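Local coordinates for protein titin (Homo sapiens, PDB 6H4L) that probably serves as a structural element of the muscle sarcomere, this part being an immunoglobulin-like domain of the titin M-band segment, at residues A[6-11]-A[85-91]; A[20-26]-A[68-72]; A[39-45]-A[76-82]. All blocks are in the same frame, centred on the assembly; numbering follows the deposited sequence.

Contact 1: A[6-11]-A[85-91]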
loop_
_atom_site.group_PDB
_atom_site.type_symbol
_atom_site.label_atom_id
_atom_site.label_comp_id
_atom_site.label_asym_id
_atom_site.label_seq_id
_atom_site.Cartn_x
_atom_site.Cartn_y
_atom_site.Cartn_z
ATOM N N ASP A 6 -7.581 -20.955 -8.850
ATOM C CA ASP A 6 -6.536 -19.983 -8.530
ATOM C C ASP A 6 -6.488 -18.907 -9.606
ATOM O O ASP A 6 -6.737 -19.178 -10.779
ATOM C CB ASP A 6 -5.163 -20.649 -8.433
ATOM C CG ASP A 6 -5.013 -21.507 -7.201
ATOM O OD1 ASP A 6 -5.885 -21.436 -6.310
ATOM O OD2 ASP A 6 -4.006 -22.248 -7.125
ATOM N N HIS A 7 -6.151 -17.684 -9.214
ATOM C CA HIS A 7 -6.099 -16.592 -10.172
ATOM C C HIS A 7 -5.143 -15.495 -9.721
ATOM O O HIS A 7 -4.873 -15.346 -8.534
ATOM C CB HIS A 7 -7.499 -16.002 -10.393
ATOM C CG HIS A 7 -8.100 -15.374 -9.173
ATOM N ND1 HIS A 7 -7.765 -14.105 -8.750
ATOM C CD2 HIS A 7 -9.000 -15.844 -8.276
ATOM C CE1 HIS A 7 -8.445 -13.815 -7.653
ATOM N NE2 HIS A 7 -9.201 -14.853 -7.344
ATOM N N ALA A 8 -4.639 -14.744 -10.693
ATOM C CA ALA A 8 -3.733 -13.633 -10.434
ATOM C C ALA A 8 -4.412 -12.557 -9.587
ATOM O O ALA A 8 -5.626 -12.348 -9.667
ATOM C CB ALA A 8 -3.253 -13.038 -11.740
ATOM N N PRO A 9 -3.616 -11.847 -8.792
ATOM C CA PRO A 9 -4.219 -10.783 -7.995
ATOM C C PRO A 9 -4.892 -9.738 -8.886
ATOM O O PRO A 9 -4.370 -9.402 -9.958
ATOM C CB PRO A 9 -3.002 -10.159 -7.301
ATOM C CG PRO A 9 -1.983 -11.263 -7.250
ATOM C CD PRO A 9 -2.165 -11.986 -8.559
ATOM N N ARG A 10 -6.037 -9.231 -8.443
ATOM C CA ARG A 10 -6.708 -8.131 -9.119
ATOM C C ARG A 10 -7.122 -7.112 -8.062
ATOM O O ARG A 10 -7.672 -7.463 -7.013
ATOM C CB ARG A 10 -7.914 -8.619 -9.918
ATOM C CG ARG A 10 -8.851 -9.477 -9.131
ATOM C CD ARG A 10 -9.784 -10.288 -10.050
ATOM N NE ARG A 10 -10.706 -11.070 -9.239
ATOM C CZ ARG A 10 -11.032 -12.335 -9.463
ATOM N NH1 ARG A 10 -10.526 -12.989 -10.502
ATOM N NH2 ARG A 10 -11.875 -12.940 -8.640
ATOM N N ILE A 11 -6.829 -5.850 -8.332
ATOM C CA ILE A 11 -7.122 -4.803 -7.370
ATOM C C ILE A 11 -8.482 -4.223 -7.702
ATOM O O ILE A 11 -8.701 -3.730 -8.810
ATOM C CB ILE A 11 -6.021 -3.739 -7.383
ATOM C CG1 ILE A 11 -4.701 -4.381 -6.926
ATOM C CG2 ILE A 11 -6.413 -2.533 -6.495
ATOM C CD1 ILE A 11 -3.478 -3.501 -7.054
ATOM N N ASN A 85 1.221 -13.454 -6.719
ATOM C CA ASN A 85 1.167 -14.882 -6.444
ATOM C C ASN A 85 1.678 -15.628 -7.678
ATOM O O ASN A 85 2.122 -15.001 -8.645
ATOM C CB ASN A 85 -0.227 -15.344 -5.962
ATOM C CG ASN A 85 -1.288 -15.316 -7.056
ATOM O OD1 ASN A 85 -0.984 -15.139 -8.234
ATOM N ND2 ASN A 85 -2.552 -15.508 -6.660
ATOM N N TYR A 86 1.650 -16.953 -7.653
ATOM C CA TYR A 86 2.251 -17.699 -8.754
ATOM C C TYR A 86 1.541 -17.469 -10.089
ATOM O O TYR A 86 2.113 -17.710 -11.149
ATOM C CB TYR A 86 2.353 -19.186 -8.416
ATOM C CG TYR A 86 1.078 -19.980 -8.604
ATOM C CD1 TYR A 86 0.838 -20.656 -9.794
ATOM C CD2 TYR A 86 0.142 -20.093 -7.581
ATOM C CE1 TYR A 86 -0.311 -21.404 -9.976
ATOM C CE2 TYR A 86 -1.019 -20.859 -7.749
ATOM C CZ TYR A 86 -1.232 -21.507 -8.952
ATOM O OH TYR A 86 -2.374 -22.265 -9.147
ATOM N N LYS A 87 0.302 -16.986 -10.024
ATOM C CA LYS A 87 -0.501 -16.721 -11.212
ATOM C C LYS A 87 -0.245 -15.372 -11.875
ATOM O O LYS A 87 -0.544 -15.206 -13.060
ATOM C CB LYS A 87 -1.990 -16.823 -10.877
ATOM C CG LYS A 87 -2.498 -18.231 -10.759
ATOM C CD LYS A 87 -2.459 -18.895 -12.131
ATOM C CE LYS A 87 -3.359 -20.092 -12.206
ATOM N NZ LYS A 87 -3.364 -20.611 -13.599
ATOM N N GLY A 88 0.265 -14.399 -11.117
ATOM C CA GLY A 88 0.508 -13.082 -11.672
ATOM C C GLY A 88 0.735 -12.007 -10.637
ATOM O O GLY A 88 1.018 -12.302 -9.481
ATOM N N GLU A 89 0.600 -10.763 -11.063
ATOM C CA GLU A 89 0.847 -9.647 -10.163
ATOM C C GLU A 89 -0.059 -8.475 -10.495
ATOM O O GLU A 89 -0.510 -8.323 -11.628
ATOM C CB GLU A 89 2.316 -9.227 -10.241
ATOM C CG GLU A 89 2.718 -8.539 -11.523
ATOM C CD GLU A 89 4.094 -7.887 -11.426
ATOM O OE1 GLU A 89 4.765 -8.046 -10.382
ATOM O OE2 GLU A 89 4.496 -7.206 -12.393
ATOM N N ALA A 90 -0.324 -7.647 -9.488
ATOM C CA ALA A 90 -1.064 -6.415 -9.702
ATOM C C ALA A 90 -0.374 -5.363 -8.872
ATOM O O ALA A 90 0.215 -5.678 -7.842
ATOM C CB ALA A 90 -2.489 -6.569 -9.226
ATOM N N SER A 91 -0.468 -4.113 -9.302
ATOM C CA SER A 91 0.172 -3.040 -8.543
ATOM C C SER A 91 -0.688 -1.799 -8.585
ATOM O O SER A 91 -1.478 -1.597 -9.516
ATOM C CB SER A 91 1.563 -2.738 -9.102
ATOM O OG SER A 91 2.251 -1.821 -8.253
HETATM O O HOH W 1 -3.579 -9.256 -12.474
#
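Asn85 reaches across to residues 6-11 with both ends of its amide. ND2 donates to His7 O at 3.0 Å, with the acceptor nearly straight ahead of the N-H and in the amide plane. ND2 also bonds Pro36 O, which ties both segments to the loop after strand 26-35. OD1 faces Pro9 CD and accepts from Lys87 N at 2.9 Å, an Asx turn. CG sits between the backbone N and the carbonyl carbon (chi1 71°). This folds the amide back, OD1 to Lys87 N and ND2 to His7 O. Residues 85-88 form a type I beta turn. On it, Tyr86 turns back toward Asp6. Tyr86 OH donates at 2.6 Å to Asp6 OD2, which accepts through its anti lone pair, with the carboxylate and ring planes 79° apart. Lys87 CB packs on the His7-Ala8 backbone, 3.4 Å from Ala8 N, and CG lies over the rim of one face of the Tyr86 ring. Gly88 CA packs on Ala8 CB at 3.8 Å, the glycine letting the two backbones come close. At Glu89 the backbone O receives a weak bond from a water that also donates to Pro9 O. Ala90 CB packs on Pro9 CB. Ile11 CG1 lies 3.9 Å from Ala90 CB. Strands 7-11 and 88-91 run parallel, axes 7° apart, yet direct backbone hydrogen bonds do not join them. Strand 7-11 bonds to strand 26-35 in one sheet of the Ig sandwich, and 88-98 to 77-85 in the other. Pro9 lies between them, touching Val32, Ser34 and Cys83.

Contact 2: A[20-26]-A[68-72]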
loop_
_atom_site.group_PDB
_atom_site.type_symbol
_atom_site.label_atom_id
_atom_site.label_comp_id
_atom_site.label_asym_id
_atom_site.label_seq_id
_atom_site.Cartn_x
_atom_site.Cartn_y
_atom_site.Cartn_z
ATOM N N VAL A 20 -2.124 15.382 3.856
ATOM C CA VAL A 20 -2.178 15.200 5.295
ATOM C C VAL A 20 -1.387 16.326 5.933
ATOM O O VAL A 20 -0.301 16.669 5.463
ATOM C CB VAL A 20 -1.612 13.830 5.726
ATOM C CG1 VAL A 20 -0.130 13.740 5.420
ATOM C CG2 VAL A 20 -1.878 13.580 7.209
ATOM N N PRO A 21 -1.955 16.947 6.975
ATOM C CA PRO A 21 -1.214 17.983 7.699
ATOM C C PRO A 21 0.042 17.408 8.342
ATOM O O PRO A 21 0.020 16.287 8.855
ATOM C CB PRO A 21 -2.203 18.427 8.782
ATOM C CG PRO A 21 -3.546 18.096 8.229
ATOM C CD PRO A 21 -3.350 16.831 7.435
ATOM N N CYS A 22 1.129 18.171 8.298
ATOM C CA CYS A 22 2.366 17.794 8.966
ATOM C C CYS A 22 2.088 17.316 10.387
ATOM O O CYS A 22 1.347 17.958 11.132
ATOM C CB CYS A 22 3.336 18.978 8.973
ATOM S SG CYS A 22 4.485 19.040 10.376
ATOM N N GLY A 23 2.669 16.175 10.746
ATOM C CA GLY A 23 2.554 15.643 12.090
ATOM C C GLY A 23 1.422 14.663 12.332
ATOM O O GLY A 23 1.423 13.943 13.330
ATOM N N GLN A 24 0.450 14.629 11.428
ATOM C CA GLN A 24 -0.649 13.690 11.582
ATOM C C GLN A 24 -0.250 12.328 11.032
ATOM O O GLN A 24 0.757 12.201 10.333
ATOM C CB GLN A 24 -1.917 14.198 10.890
ATOM C CG GLN A 24 -2.556 15.396 11.581
ATOM C CD GLN A 24 -4.009 15.602 11.190
ATOM O OE1 GLN A 24 -4.630 14.737 10.566
ATOM N NE2 GLN A 24 -4.561 16.752 11.559
ATOM N N ASN A 25 -1.039 11.312 11.365
ATOM C CA ASN A 25 -0.858 9.979 10.801
ATOM C C ASN A 25 -1.755 9.840 9.598
ATOM O O ASN A 25 -2.769 10.517 9.485
ATOM C CB ASN A 25 -1.245 8.908 11.818
ATOM C CG ASN A 25 -0.625 9.148 13.179
ATOM O OD1 ASN A 25 0.551 9.488 13.285
ATOM N ND2 ASN A 25 -1.421 8.974 14.230
ATOM N N THR A 26 -1.398 8.950 8.690
ATOM C CA THR A 26 -2.275 8.728 7.559
ATOM C C THR A 26 -2.257 7.276 7.111
ATOM O O THR A 26 -1.375 6.508 7.481
ATOM C CB THR A 26 -1.919 9.667 6.393
ATOM O OG1 THR A 26 -3.036 9.770 5.502
ATOM C CG2 THR A 26 -0.684 9.177 5.658
ATOM N N ILE A 68 1.288 5.382 7.883
ATOM C CA ILE A 68 2.500 6.181 8.086
ATOM C C ILE A 68 2.217 7.134 9.231
ATOM O O ILE A 68 1.247 7.895 9.181
ATOM C CB ILE A 68 2.857 6.988 6.822
ATOM C CG1 ILE A 68 2.963 6.065 5.602
ATOM C CG2 ILE A 68 4.160 7.782 7.034
ATOM C CD1 ILE A 68 2.255 6.599 4.376
ATOM N N LEU A 69 3.046 7.084 10.273
ATOM C CA LEU A 69 2.812 7.871 11.470
ATOM C C LEU A 69 3.647 9.142 11.440
ATOM O O LEU A 69 4.730 9.153 10.860
ATOM C CB LEU A 69 3.196 7.068 12.710
ATOM C CG LEU A 69 2.461 5.755 12.968
ATOM C CD1 LEU A 69 2.849 5.239 14.347
ATOM C CD2 LEU A 69 0.966 5.969 12.876
ATOM N N ASP A 70 3.135 10.199 12.067
ATOM C CA ASP A 70 3.878 11.436 12.279
ATOM C C ASP A 70 4.498 12.002 11.000
ATOM O O ASP A 70 5.701 12.237 10.931
ATOM C CB ASP A 70 4.956 11.206 13.320
ATOM C CG ASP A 70 5.703 12.476 13.661
ATOM O OD1 ASP A 70 5.052 13.530 13.589
ATOM O OD2 ASP A 70 6.909 12.371 13.925
ATOM N N CYS A 71 3.643 12.253 10.018
ATOM C CA CYS A 71 4.060 12.632 8.671
ATOM C C CYS A 71 4.795 13.955 8.555
ATOM O O CYS A 71 4.309 14.984 9.012
ATOM C CB CYS A 71 2.844 12.672 7.751
ATOM S SG CYS A 71 2.197 11.035 7.349
ATOM N N HIS A 72 5.959 13.918 7.911
ATOM C CA HIS A 72 6.721 15.128 7.627
ATOM C C HIS A 72 6.881 15.290 6.122
ATOM O O HIS A 72 6.400 14.452 5.346
ATOM C CB HIS A 72 8.096 15.072 8.295
ATOM C CG HIS A 72 8.044 14.918 9.784
ATOM N ND1 HIS A 72 8.985 14.200 10.489
ATOM C CD2 HIS A 72 7.169 15.395 10.702
ATOM C CE1 HIS A 72 8.691 14.235 11.775
ATOM N NE2 HIS A 72 7.597 14.958 11.931
#
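The contact forms one end of the Ig sandwich, where the turn between strands 18-20 and 26-35 packs on the loop after strand 63-68 and where a zinc ion is bound. Asp70 and His72 belong to the zinc site, and the Asp70 side chain is about 2 Å from the metal. With CG anti to the backbone N (chi1 -176°), the Asp70 carboxylate swings toward Gly23, and OD1 comes within 3.6 Å of Gly23 CA. The backbone O of Asp70 sits over one face of the His72 ring. Residues 21-24 form a type II beta turn with Gly23 at its third position. Gly23 N donates to Cys71 O at 2.7 Å. Cys71 N returns a bond to Gln24 O at 2.9 Å. Thr26 and Ile68 close an antiparallel hydrogen-bonded pair, the last step of the ladder between strands 26-35 and 63-68 in the sandwich. Beyond it the side chain of Asn25 takes over: OD1 accepts from Asp70 N at 2.9 Å, in the carbonyl plane. Leu69 CD2 lies against the same amide, 3.6 Å from Asn25 CG. Cys71 is buried. Its CB meets Val20 CG1 at 3.9 Å, and SG meets Thr26 CG2 at 3.8 Å. Val98 touches Cys71 as well, and Thr26 OG1 is bonded to His18.

Contact 3: A[39-45]-A[76-82]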
loop_
_atom_site.group_PDB
_atom_site.type_symbol
_atom_site.label_atom_id
_atom_site.label_comp_id
_atom_site.label_asym_id
_atom_site.label_seq_id
_atom_site.Cartn_x
_atom_site.Cartn_y
_atom_site.Cartn_z
ATOM N N GLU A 39 1.397 -12.200 -1.851
ATOM C CA GLU A 39 2.517 -11.612 -1.120
ATOM C C GLU A 39 2.490 -10.136 -1.473
ATOM O O GLU A 39 2.345 -9.782 -2.650
ATOM C CB GLU A 39 3.837 -12.219 -1.582
ATOM C CG GLU A 39 4.011 -13.688 -1.255
ATOM C CD GLU A 39 4.139 -13.954 0.234
ATOM O OE1 GLU A 39 4.723 -13.109 0.946
ATOM O OE2 GLU A 39 3.642 -15.004 0.692
ATOM N N VAL A 40 2.610 -9.273 -0.467
ATOM C CA VAL A 40 2.484 -7.842 -0.695
ATOM C C VAL A 40 3.789 -7.152 -0.319
ATOM O O VAL A 40 4.369 -7.427 0.744
ATOM C CB VAL A 40 1.316 -7.249 0.133
ATOM C CG1 VAL A 40 1.166 -5.776 -0.137
ATOM C CG2 VAL A 40 0.004 -7.981 -0.224
ATOM N N LYS A 41 4.265 -6.289 -1.212
ATOM C CA LYS A 41 5.399 -5.420 -0.893
ATOM C C LYS A 41 4.996 -3.968 -1.086
ATOM O O LYS A 41 4.223 -3.651 -1.988
ATOM C CB LYS A 41 6.607 -5.757 -1.771
ATOM C CG LYS A 41 7.171 -7.141 -1.515
ATOM C CD LYS A 41 8.435 -7.364 -2.335
ATOM C CE LYS A 41 9.009 -8.755 -2.104
ATOM N NZ LYS A 41 9.308 -8.982 -0.666
ATOM N N TRP A 42 5.533 -3.086 -0.239
ATOM C CA TRP A 42 5.209 -1.673 -0.316
ATOM C C TRP A 42 6.461 -0.877 -0.618
ATOM O O TRP A 42 7.536 -1.235 -0.157
ATOM C CB TRP A 42 4.642 -1.198 1.017
ATOM C CG TRP A 42 3.204 -1.603 1.268
ATOM C CD1 TRP A 42 2.765 -2.702 1.943
ATOM C CD2 TRP A 42 2.039 -0.867 0.884
ATOM N NE1 TRP A 42 1.380 -2.711 1.984
ATOM C CE2 TRP A 42 0.916 -1.592 1.341
ATOM C CE3 TRP A 42 1.832 0.333 0.196
ATOM C CZ2 TRP A 42 -0.394 -1.134 1.146
ATOM C CZ3 TRP A 42 0.542 0.774 -0.002
ATOM C CH2 TRP A 42 -0.554 0.036 0.456
ATOM N N TYR A 43 6.305 0.194 -1.389
ATOM C CA TYR A 43 7.434 1.030 -1.796
ATOM C C TYR A 43 7.116 2.501 -1.602
ATOM O O TYR A 43 5.969 2.924 -1.737
ATOM C CB TYR A 43 7.764 0.783 -3.276
ATOM C CG TYR A 43 8.116 -0.645 -3.590
ATOM C CD1 TYR A 43 9.439 -1.048 -3.714
ATOM C CD2 TYR A 43 7.116 -1.600 -3.769
ATOM C CE1 TYR A 43 9.762 -2.366 -3.995
ATOM C CE2 TYR A 43 7.433 -2.917 -4.048
ATOM C CZ TYR A 43 8.751 -3.291 -4.164
ATOM O OH TYR A 43 9.067 -4.603 -4.444
ATOM N N HIS A 44 8.145 3.279 -1.263
ATOM C CA HIS A 44 8.043 4.733 -1.218
ATOM C C HIS A 44 9.065 5.311 -2.197
ATOM O O HIS A 44 10.268 5.060 -2.078
ATOM C CB HIS A 44 8.313 5.246 0.198
ATOM C CG HIS A 44 8.301 6.742 0.320
ATOM N ND1 HIS A 44 9.070 7.416 1.246
ATOM C CD2 HIS A 44 7.604 7.692 -0.350
ATOM C CE1 HIS A 44 8.853 8.716 1.134
ATOM N NE2 HIS A 44 7.975 8.911 0.168
ATOM N N ASN A 45 8.580 6.059 -3.184
ATOM C CA ASN A 45 9.424 6.504 -4.292
ATOM C C ASN A 45 10.378 5.421 -4.823
ATOM O O ASN A 45 11.559 5.677 -5.061
ATOM C CB ASN A 45 10.199 7.767 -3.902
ATOM C CG ASN A 45 9.284 8.943 -3.619
ATOM O OD1 ASN A 45 8.254 9.114 -4.270
ATOM N ND2 ASN A 45 9.656 9.761 -2.644
ATOM N N SER A 76 6.313 12.685 1.879
ATOM C CA SER A 76 5.555 12.937 0.661
ATOM C C SER A 76 6.115 12.093 -0.471
ATOM O O SER A 76 7.264 11.659 -0.425
ATOM C CB SER A 76 5.634 14.418 0.278
ATOM O OG SER A 76 5.171 15.252 1.324
ATOM N N GLY A 77 5.300 11.864 -1.493
ATOM C CA GLY A 77 5.778 11.178 -2.675
ATOM C C GLY A 77 4.860 10.053 -3.081
ATOM O O GLY A 77 3.687 10.018 -2.692
ATOM N N THR A 78 5.402 9.117 -3.852
ATOM C CA THR A 78 4.622 8.017 -4.400
ATOM C C THR A 78 4.726 6.777 -3.531
ATOM O O THR A 78 5.828 6.321 -3.221
ATOM C CB THR A 78 5.104 7.670 -5.825
ATOM O OG1 THR A 78 5.015 8.838 -6.655
ATOM C CG2 THR A 78 4.274 6.542 -6.422
ATOM N N TYR A 79 3.572 6.230 -3.144
ATOM C CA TYR A 79 3.529 4.972 -2.413
ATOM C C TYR A 79 2.918 3.941 -3.321
ATOM O O TYR A 79 1.897 4.208 -3.954
ATOM C CB TYR A 79 2.725 5.106 -1.117
ATOM C CG TYR A 79 3.491 5.898 -0.081
ATOM C CD1 TYR A 79 4.321 5.260 0.835
ATOM C CD2 TYR A 79 3.410 7.278 -0.049
ATOM C CE1 TYR A 79 5.051 5.987 1.771
ATOM C CE2 TYR A 79 4.138 8.016 0.887
ATOM C CZ TYR A 79 4.945 7.356 1.790
ATOM O OH TYR A 79 5.669 8.068 2.723
ATOM N N ARG A 80 3.558 2.777 -3.390
ATOM C CA ARG A 80 3.100 1.716 -4.281
ATOM C C ARG A 80 2.970 0.391 -3.538
ATOM O O ARG A 80 3.847 0.025 -2.751
ATOM C CB ARG A 80 4.092 1.565 -5.446
ATOM C CG ARG A 80 3.802 0.371 -6.356
ATOM C CD ARG A 80 4.872 0.199 -7.426
ATOM N NE ARG A 80 4.929 1.310 -8.370
ATOM C CZ ARG A 80 4.270 1.341 -9.525
ATOM N NH1 ARG A 80 3.473 0.332 -9.863
ATOM N NH2 ARG A 80 4.398 2.384 -10.337
ATOM N N ALA A 81 1.879 -0.332 -3.804
ATOM C CA ALA A 81 1.721 -1.701 -3.332
ATOM C C ALA A 81 1.893 -2.620 -4.525
ATOM O O ALA A 81 1.388 -2.319 -5.605
ATOM C CB ALA A 81 0.342 -1.912 -2.712
ATOM N N VAL A 82 2.600 -3.725 -4.329
ATOM C CA VAL A 82 2.708 -4.755 -5.361
ATOM C C VAL A 82 2.222 -6.073 -4.776
ATOM O O VAL A 82 2.719 -6.504 -3.734
ATOM C CB VAL A 82 4.151 -4.908 -5.826
ATOM C CG1 VAL A 82 4.262 -5.998 -6.898
ATOM C CG2 VAL A 82 4.667 -3.568 -6.348
HETATM O O HOH W 2 7.988 9.047 -7.216
#
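His44 lies with its ring over one face of Tyr79, an offset stack with planes 2° apart and centroids separated by 4.3 Å. CG is anti to the backbone N (chi1 177°), which carries the ring along the strand toward Ser76. There NE2 donates to Ser76 O at 2.9 Å. The acceptor lies in the imidazole plane, although the donor stands above the carbonyl plane. On the same face of the sheet, Ala81 CB sits over the six-membered ring of Trp42, a CH-pi contact. The other face carries Tyr43, whose CE2 touches Val82 CG2 at 3.7 Å. Strands 39-44 and 77-82 pair antiparallel in the five-stranded sheet. Lys41 with Val82 and Tyr43 with Arg80 exchange backbone bonds in both directions. At the ladder's end Asn45 N donates to Thr78 O, and Asn45 OD1 accepts from Thr78 N. A water links Asn45 OD1 and Thr78 OG1. Trp42 also meets the Tyr57 ring, in the core between the sheets. Tyr79 OH bonds Asp75 O, four residues earlier: the tyrosine corner of Ig domains, within their Asp-x-Gly-x-Tyr signature. Stack and NE2 bond together fix the His44 ring, and the bond requires a proton on NE2.

How the contacts relate
Contact 3 lies nearest the centre of the chain. It is partly buried: its Trp42, Tyr79 and Ala81 face is in the core, while Lys41 and Asn45 are exposed. Contact 1 is a surface contact. Contact 2 is partly buried and sits on the opposite side of the centre from contact 1, with centres 31 Å apart. Contacts 1 and 3 share a sheet through neighbouring strands 77-85 and 88-98, and Ser91 OG bonds to Ala81 O and Arg80 NH1. Contacts 2 and 3 touch where Ile68 meets Tyr79. Contact 3 combines a regular ladder with aromatic packing. Contact 1 relies on side-chain bonds and a proline, contact 2 mainly on backbone bonds, from the last strand pair into the loops beside the zinc ion.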